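Local coordinates for putative cell adhesion protein (Bacteroides fragilis, PDB 4H40) that is a putative cell adhesion protein of the fimbrillin-like family, probably serving as a pilus (fimbrial) component on the bacterial surface, at residues Glu202-Ser207 and Leu251-Gly256; Leu271-Asn276 and Thr280-Leu285; Thr287-Thr292 and Tyr297-Thr302. All coordinates share one frame; numbering follows the deposited sequence.

Contact 1. Residues Glu202-Ser207 and Leu251-Gly256; sequences EGIEIS and LVAHTG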
# COMPACT_ATOMS: atom_id res chain seq x y z
N GLU B 202 10.80 -21.90 -8.17
CA GLU B 202 10.86 -21.20 -6.88
C GLU B 202 9.51 -20.49 -6.55
O GLU B 202 9.25 -20.22 -5.39
CB GLU B 202 12.02 -20.17 -6.86
CG GLU B 202 13.42 -20.74 -6.98
CD GLU B 202 13.92 -21.12 -8.38
OE1 GLU B 202 13.23 -20.82 -9.38
OE2 GLU B 202 15.00 -21.75 -8.46
N GLY B 203 8.70 -20.19 -7.58
CA GLY B 203 7.40 -19.54 -7.47
C GLY B 203 7.36 -18.28 -6.62
O GLY B 203 8.30 -17.48 -6.63
N ILE B 204 6.28 -18.11 -5.85
CA ILE B 204 6.09 -16.96 -4.96
C ILE B 204 6.30 -17.41 -3.51
O ILE B 204 5.58 -18.29 -3.02
CB ILE B 204 4.68 -16.32 -5.18
CG1 ILE B 204 4.57 -15.76 -6.61
CG2 ILE B 204 4.37 -15.25 -4.11
CD1 ILE B 204 3.22 -15.63 -7.06
N GLU B 205 7.30 -16.82 -2.85
CA GLU B 205 7.62 -17.11 -1.46
C GLU B 205 7.23 -15.92 -0.56
O GLU B 205 7.70 -14.79 -0.74
CB GLU B 205 9.08 -17.48 -1.30
CG GLU B 205 9.41 -17.95 0.10
CD GLU B 205 10.70 -18.73 0.23
OE1 GLU B 205 11.74 -18.27 -0.31
OE2 GLU B 205 10.68 -19.79 0.90
N ILE B 206 6.30 -16.19 0.36
CA ILE B 206 5.79 -15.29 1.37
C ILE B 206 6.59 -15.63 2.65
O ILE B 206 6.71 -16.79 3.01
CB ILE B 206 4.25 -15.46 1.49
CG1 ILE B 206 3.57 -15.31 0.10
CG2 ILE B 206 3.65 -14.50 2.53
CD1 ILE B 206 2.11 -15.57 0.07
N SER B 207 7.21 -14.62 3.27
CA SER B 207 8.07 -14.75 4.44
C SER B 207 7.66 -13.79 5.54
O SER B 207 7.15 -12.71 5.25
CB SER B 207 9.52 -14.48 4.06
OG SER B 207 10.17 -15.60 3.49
N LEU B 251 -1.19 -14.38 -14.60
CA LEU B 251 -1.09 -15.53 -13.71
C LEU B 251 -1.81 -15.25 -12.40
O LEU B 251 -1.73 -14.14 -11.89
CB LEU B 251 0.37 -15.81 -13.40
CG LEU B 251 1.31 -16.15 -14.53
CD1 LEU B 251 2.73 -15.96 -14.07
CD2 LEU B 251 1.09 -17.58 -15.03
N VAL B 252 -2.51 -16.24 -11.82
CA VAL B 252 -3.17 -16.09 -10.51
C VAL B 252 -2.63 -17.14 -9.55
O VAL B 252 -2.81 -18.35 -9.74
CB VAL B 252 -4.73 -16.12 -10.55
CG1 VAL B 252 -5.30 -15.88 -9.17
CG2 VAL B 252 -5.26 -15.07 -11.50
N ALA B 253 -1.97 -16.68 -8.49
CA ALA B 253 -1.44 -17.57 -7.46
C ALA B 253 -2.09 -17.21 -6.14
O ALA B 253 -2.31 -16.04 -5.86
CB ALA B 253 0.07 -17.45 -7.39
N HIS B 254 -2.49 -18.21 -5.37
CA HIS B 254 -3.10 -17.99 -4.06
C HIS B 254 -2.62 -19.03 -3.05
O HIS B 254 -2.08 -20.08 -3.42
CB HIS B 254 -4.63 -17.96 -4.13
CG HIS B 254 -5.25 -19.25 -4.56
ND1 HIS B 254 -5.87 -20.09 -3.66
CD2 HIS B 254 -5.36 -19.79 -5.79
CE1 HIS B 254 -6.33 -21.11 -4.37
NE2 HIS B 254 -6.02 -20.98 -5.65
N THR B 255 -2.76 -18.72 -1.78
CA THR B 255 -2.39 -19.61 -0.70
C THR B 255 -3.08 -19.20 0.56
O THR B 255 -3.50 -18.03 0.71
CB THR B 255 -0.86 -19.65 -0.49
OG1 THR B 255 -0.53 -20.84 0.19
CG2 THR B 255 -0.30 -18.46 0.26
N GLY B 256 -3.17 -20.16 1.48
CA GLY B 256 -3.71 -19.92 2.80
C GLY B 256 -2.57 -19.48 3.68
O GLY B 256 -1.43 -19.92 3.48
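At I204-A253 and I206-T255 the strands 203-207 and 251-256 face each other without sharing a hydrogen bond, running in the same general sense with CA atoms 8.0 Å apart at the first pair and 9.5 Å at the second. They belong to the two facing layers of a beta-sandwich, in keeping with the transthyretin clan to which the fimbrillin-like family is assigned, and only side chains bridge the space between them. I204 and A253 meet through single carbons: CD1 of the isoleucine ends 3.7 Å from CB of A253. The short alanine side chain lets the long branch of I204 come close to the facing strand. This branch leaves CB anti to the carbonyl carbon (chi1 -63°) and then continues almost straight, which carries CD1 across the interface while CG2 stays back near its own strand. Two residues on, I206 repeats the conformation but finds a longer partner, T255, which reaches out to meet it. Both contacts are purely apolar and buried, hiding 111 Å² with both sides summed. H254 points away and hydrogen-bonds Y139, while E205 takes no part in the contact and forms a salt bridge with R239. Neighbouring side chains fill in around the four residues: I240 packs on both A253 and T255, V269 on I204, and M184 and F186 on I206. T255 offers I206 its methyl and not its hydroxyl, the two side chains meeting tip to tip with CG2 of T255 3.8 Å from CD1 of I206.

Contact 2. Residues Leu271-Asn276 and Thr280-Leu285; sequences LNLKVN and TQYQML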
# COMPACT_ATOMS: atom_id res chain seq x y z
N LEU B 271 8.64 -12.85 -5.77
CA LEU B 271 8.08 -13.44 -6.98
C LEU B 271 9.20 -13.83 -7.89
O LEU B 271 9.98 -12.98 -8.29
CB LEU B 271 7.12 -12.44 -7.66
CG LEU B 271 5.94 -11.96 -6.82
CD1 LEU B 271 6.29 -10.69 -6.05
CD2 LEU B 271 4.74 -11.72 -7.66
N ASN B 272 9.34 -15.13 -8.17
CA ASN B 272 10.34 -15.70 -9.06
C ASN B 272 9.64 -16.04 -10.35
O ASN B 272 8.84 -16.99 -10.40
CB ASN B 272 10.99 -16.92 -8.43
CG ASN B 272 11.61 -16.62 -7.10
OD1 ASN B 272 12.72 -16.12 -7.02
ND2 ASN B 272 10.90 -16.89 -6.03
N LEU B 273 9.83 -15.18 -11.37
CA LEU B 273 9.12 -15.32 -12.64
C LEU B 273 10.07 -15.39 -13.80
O LEU B 273 11.19 -14.87 -13.74
CB LEU B 273 8.15 -14.13 -12.84
CG LEU B 273 7.20 -13.76 -11.69
CD1 LEU B 273 6.56 -12.40 -11.90
CD2 LEU B 273 6.13 -14.81 -11.47
N LYS B 274 9.61 -16.02 -14.89
CA LYS B 274 10.34 -16.13 -16.14
C LYS B 274 9.69 -15.15 -17.10
O LYS B 274 8.65 -15.45 -17.67
CB LYS B 274 10.32 -17.57 -16.66
CG LYS B 274 11.38 -17.88 -17.70
CD LYS B 274 11.30 -19.34 -18.07
CE LYS B 274 12.53 -19.80 -18.80
NZ LYS B 274 12.36 -21.19 -19.30
N VAL B 275 10.27 -13.96 -17.22
CA VAL B 275 9.77 -12.89 -18.10
C VAL B 275 10.54 -12.94 -19.42
O VAL B 275 11.77 -12.87 -19.42
CB VAL B 275 9.86 -11.49 -17.42
CG1 VAL B 275 9.23 -10.42 -18.29
CG2 VAL B 275 9.20 -11.51 -16.05
N ASN B 276 9.82 -13.10 -20.53
CA ASN B 276 10.36 -13.20 -21.88
C ASN B 276 11.56 -14.17 -21.96
O ASN B 276 12.55 -13.88 -22.64
CB ASN B 276 10.74 -11.82 -22.42
CG ASN B 276 9.56 -10.90 -22.62
OD1 ASN B 276 8.41 -11.33 -22.76
ND2 ASN B 276 9.84 -9.60 -22.65
N THR B 280 13.68 -13.80 -13.44
CA THR B 280 13.65 -12.54 -12.70
C THR B 280 13.17 -12.80 -11.27
O THR B 280 12.56 -13.83 -11.00
CB THR B 280 12.72 -11.51 -13.38
OG1 THR B 280 11.37 -11.95 -13.30
CG2 THR B 280 13.09 -11.23 -14.83
N GLN B 281 13.41 -11.86 -10.35
CA GLN B 281 12.96 -11.93 -8.97
C GLN B 281 12.59 -10.49 -8.52
O GLN B 281 13.31 -9.54 -8.79
CB GLN B 281 14.02 -12.57 -8.06
CG GLN B 281 13.58 -12.80 -6.60
CD GLN B 281 14.64 -13.43 -5.74
OE1 GLN B 281 15.75 -12.92 -5.57
NE2 GLN B 281 14.31 -14.56 -5.13
N TYR B 282 11.44 -10.36 -7.88
CA TYR B 282 10.90 -9.11 -7.38
C TYR B 282 10.49 -9.27 -5.96
O TYR B 282 9.87 -10.27 -5.61
CB TYR B 282 9.67 -8.65 -8.20
CG TYR B 282 9.92 -8.63 -9.68
CD1 TYR B 282 10.60 -7.58 -10.28
CD2 TYR B 282 9.49 -9.67 -10.49
CE1 TYR B 282 10.84 -7.56 -11.65
CE2 TYR B 282 9.73 -9.67 -11.87
CZ TYR B 282 10.42 -8.61 -12.43
OH TYR B 282 10.67 -8.59 -13.79
N GLN B 283 10.76 -8.27 -5.15
CA GLN B 283 10.38 -8.32 -3.75
C GLN B 283 9.39 -7.24 -3.38
O GLN B 283 9.64 -6.05 -3.62
CB GLN B 283 11.61 -8.21 -2.85
CG GLN B 283 11.25 -8.10 -1.39
CD GLN B 283 12.45 -8.19 -0.53
OE1 GLN B 283 12.61 -9.15 0.22
NE2 GLN B 283 13.31 -7.19 -0.62
N MSE B 284 8.28 -7.65 -2.74
CA MSE B 284 7.30 -6.76 -2.16
C MSE B 284 7.51 -6.79 -0.63
O MSE B 284 7.31 -7.86 -0.05
CB MSE B 284 5.87 -7.15 -2.52
CG MSE B 284 5.47 -6.97 -3.96
SE MSE B 284 3.76 -7.95 -4.36
CE MSE B 284 2.82 -7.56 -2.79
N LEU B 285 7.93 -5.67 0.02
CA LEU B 285 8.01 -5.66 1.47
C LEU B 285 6.76 -5.00 1.97
O LEU B 285 6.47 -3.88 1.57
CB LEU B 285 9.27 -4.98 1.98
CG LEU B 285 10.50 -5.90 2.09
CD1 LEU B 285 11.78 -5.10 2.01
CD2 LEU B 285 10.48 -6.71 3.38
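L271, N272 and L273 pair with Y282, Q281 and T280 in antiparallel register, and the bonding is densest where L273 meets T280. Here the carbonyl oxygen of L273 takes two bonds from one residue: T280 N approaches nearly along the C=O axis at 2.7 Å, while T280 OG1 comes from above the carbonyl plane at 3.0 Å from the same L273 O. The hydroxyl gets there because OG1 sits between the backbone N and the carbonyl carbon of its own residue (chi1 68°), which turns it back over the neighbouring strand. L271 and Y282 form the second hydrogen-bonded pair, with L271 N 2.9 Å from Y282 O in a nearly straight bond and Y282 N returning to L271 O.

The side chains of L271, L273, T280 and Y282 lie on the inner, closely packed face. CD1 of L273 meets CE2 of the Y282 ring at 4.2 Å, the two side chains crossing at about a right angle, and CG2 of V275 touches T280 OG1 at 3.5 Å. L271 CD1 lies 4.1 Å from the selenium of M284, a selenomethionine. V303 and L312 of the strands opposite pack against this face, where Y282 OH bonds to T310.

The other face is polar. Buried N272 lies beside Q281, their amide planes 54° apart, with a weak bond from Q281 NE2 to N272 OD1 (2.9 Å, 127°); G203 O holds ND2 of N272. Q281, partly exposed, reaches toward the more open side, its backbone bonding to N322 of the second subunit. Strands 266-275 and 278-287, consecutive in the chain and paired antiparallel, form a beta hairpin of the sandwich, 278-287 being the outermost strand of the sheet within this chain, where the second subunit approaches.

Contact 3. Residues Thr287-Thr292 and Tyr297-Thr302; sequences TGLYLT and YNYTAT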
# COMPACT_ATOMS: atom_id res chain seq x y z
N THR B 287 4.52 -3.92 5.16
CA THR B 287 4.50 -3.57 6.57
C THR B 287 3.04 -3.21 6.94
O THR B 287 2.24 -2.90 6.05
CB THR B 287 5.54 -2.45 6.78
OG1 THR B 287 5.76 -2.20 8.18
CG2 THR B 287 5.18 -1.19 6.03
N GLY B 288 2.71 -3.32 8.23
CA GLY B 288 1.39 -3.00 8.78
C GLY B 288 0.25 -3.88 8.31
O GLY B 288 -0.71 -3.38 7.73
N LEU B 289 0.36 -5.20 8.56
CA LEU B 289 -0.65 -6.16 8.11
C LEU B 289 -1.31 -6.96 9.27
O LEU B 289 -0.59 -7.43 10.15
CB LEU B 289 0.00 -7.14 7.10
CG LEU B 289 -0.10 -6.79 5.60
CD1 LEU B 289 0.69 -7.77 4.76
CD2 LEU B 289 -1.56 -6.81 5.12
N TYR B 290 -2.68 -7.08 9.24
CA TYR B 290 -3.54 -7.81 10.18
C TYR B 290 -4.38 -8.81 9.39
O TYR B 290 -5.47 -8.49 8.88
CB TYR B 290 -4.42 -6.88 11.04
CG TYR B 290 -4.77 -7.45 12.40
CD1 TYR B 290 -3.80 -7.60 13.39
CD2 TYR B 290 -6.08 -7.83 12.71
CE1 TYR B 290 -4.11 -8.14 14.64
CE2 TYR B 290 -6.41 -8.35 13.96
CZ TYR B 290 -5.42 -8.51 14.93
OH TYR B 290 -5.72 -9.04 16.17
N LEU B 291 -3.79 -10.00 9.18
CA LEU B 291 -4.38 -11.09 8.40
C LEU B 291 -5.27 -11.90 9.32
O LEU B 291 -4.80 -12.41 10.35
CB LEU B 291 -3.26 -11.94 7.77
CG LEU B 291 -2.11 -11.17 7.01
CD1 LEU B 291 -1.01 -12.13 6.51
CD2 LEU B 291 -2.65 -10.39 5.84
N THR B 292 -6.58 -11.91 9.05
CA THR B 292 -7.53 -12.64 9.90
C THR B 292 -8.27 -13.74 9.09
O THR B 292 -8.28 -13.72 7.86
CB THR B 292 -8.52 -11.67 10.58
OG1 THR B 292 -9.20 -10.88 9.61
CG2 THR B 292 -7.84 -10.74 11.52
N TYR B 297 -6.53 -11.27 0.97
CA TYR B 297 -5.61 -10.16 0.85
C TYR B 297 -5.08 -10.29 -0.56
O TYR B 297 -4.20 -11.10 -0.84
CB TYR B 297 -4.54 -10.21 1.99
CG TYR B 297 -5.21 -10.17 3.35
CD1 TYR B 297 -5.67 -11.34 3.95
CD2 TYR B 297 -5.52 -8.96 3.96
CE1 TYR B 297 -6.39 -11.31 5.14
CE2 TYR B 297 -6.22 -8.92 5.16
CZ TYR B 297 -6.70 -10.10 5.73
OH TYR B 297 -7.38 -10.05 6.92
N ASN B 298 -5.81 -9.64 -1.49
CA ASN B 298 -5.59 -9.64 -2.94
C ASN B 298 -4.68 -8.53 -3.40
O ASN B 298 -4.84 -7.40 -3.00
CB ASN B 298 -6.93 -9.47 -3.63
CG ASN B 298 -7.94 -10.45 -3.14
OD1 ASN B 298 -7.61 -11.61 -2.91
ND2 ASN B 298 -9.17 -9.99 -2.95
N TYR B 299 -3.72 -8.87 -4.23
CA TYR B 299 -2.75 -7.97 -4.83
C TYR B 299 -2.81 -8.13 -6.34
O TYR B 299 -3.15 -9.21 -6.81
CB TYR B 299 -1.35 -8.27 -4.30
CG TYR B 299 -1.17 -7.90 -2.85
CD1 TYR B 299 -1.58 -8.76 -1.82
CD2 TYR B 299 -0.55 -6.70 -2.48
CE1 TYR B 299 -1.43 -8.41 -0.48
CE2 TYR B 299 -0.37 -6.36 -1.15
CZ TYR B 299 -0.84 -7.19 -0.15
OH TYR B 299 -0.71 -6.80 1.15
N THR B 300 -2.58 -7.02 -7.09
CA THR B 300 -2.56 -7.03 -8.56
C THR B 300 -1.23 -6.39 -8.95
O THR B 300 -0.96 -5.23 -8.62
CB THR B 300 -3.81 -6.40 -9.17
OG1 THR B 300 -4.93 -7.00 -8.52
CG2 THR B 300 -3.97 -6.72 -10.61
N ALA B 301 -0.35 -7.21 -9.52
CA ALA B 301 0.97 -6.73 -9.90
C ALA B 301 1.11 -6.74 -11.45
O ALA B 301 0.49 -7.58 -12.10
CB ALA B 301 2.03 -7.60 -9.23
N THR B 302 1.88 -5.80 -12.03
CA THR B 302 2.11 -5.77 -13.47
C THR B 302 3.59 -5.78 -13.74
O THR B 302 4.31 -4.96 -13.18
CB THR B 302 1.44 -4.54 -14.10
OG1 THR B 302 0.05 -4.56 -13.79
CG2 THR B 302 1.63 -4.47 -15.59
O HOH W 1 -7.86 -7.93 8.31
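L291 lies over one face of the Y297 ring, and the phenol oxygen beyond that ring is bonded to the backbone of T292. The leucine approaches with one methyl: CD2 stands 3.6 Å from the ring centroid and only 10° off the normal, a well-centred CH-pi contact. With CG anti to the carbonyl carbon (chi1 -49°), the side chain of L291 is turned to bring CD2 above the ring, crossing the tyrosine obliquely. At the far end of the ring the backbone of the 287-292 segment passes close to the hydroxyl, and T292 N donates to Y297 OH over 2.9 Å in a bond of 166°. A modelled water lies at the ring edge, in its plane, 2.6 Å from Y297 OH, and links that hydroxyl to the carbonyl oxygen of Y290. The tyrosine is thus gripped by an apolar group over its face and by polar partners at its tip. OG1 of T292 has its main partner in H295, in the short connection between the two segments.

The second meeting is slighter. L289 and Y299 come from opposite directions, the leucine methyls ending against the hydroxyl, with CD1 of L289 4.0 Å from Y299 OH. Y290 points away from strand 297-302, its exposed side chain resting on V229 and R263.

L289 and L291 also pack on I267 of strand 266-275. Strand 289-291 is an outer strand of a small three-stranded sheet, bonded to strand 260-262, while strand 296-305 pairs with 177-190 and 310-321, so the contact joins this small sheet to one main layer of the sandwich.

How the contacts relate
Contact 2 is pairing within a sheet, whereas contacts 1 and 3 join different sheets, contact 1 through side chains alone, contact 3 through side chains and one strand's backbone. Contact 1 is purely apolar and wholly buried; contact 3 adds an aromatic face and a water-linked hydroxyl, with exposed Y290 at its rim; contact 2 rests chiefly on backbone bonds and has partly exposed Q281. Contacts 1 and 2 share the four-stranded sheet, where I204 packs on L271. Contacts 2 and 3 meet across the interior, where M284 touches Y299. Contacts 1 and 3 stay about 7 Å apart at their nearest atoms. Contact 2 bonds the second subunit through Q281; in contact 3 only the start of segment 287-292 reaches it.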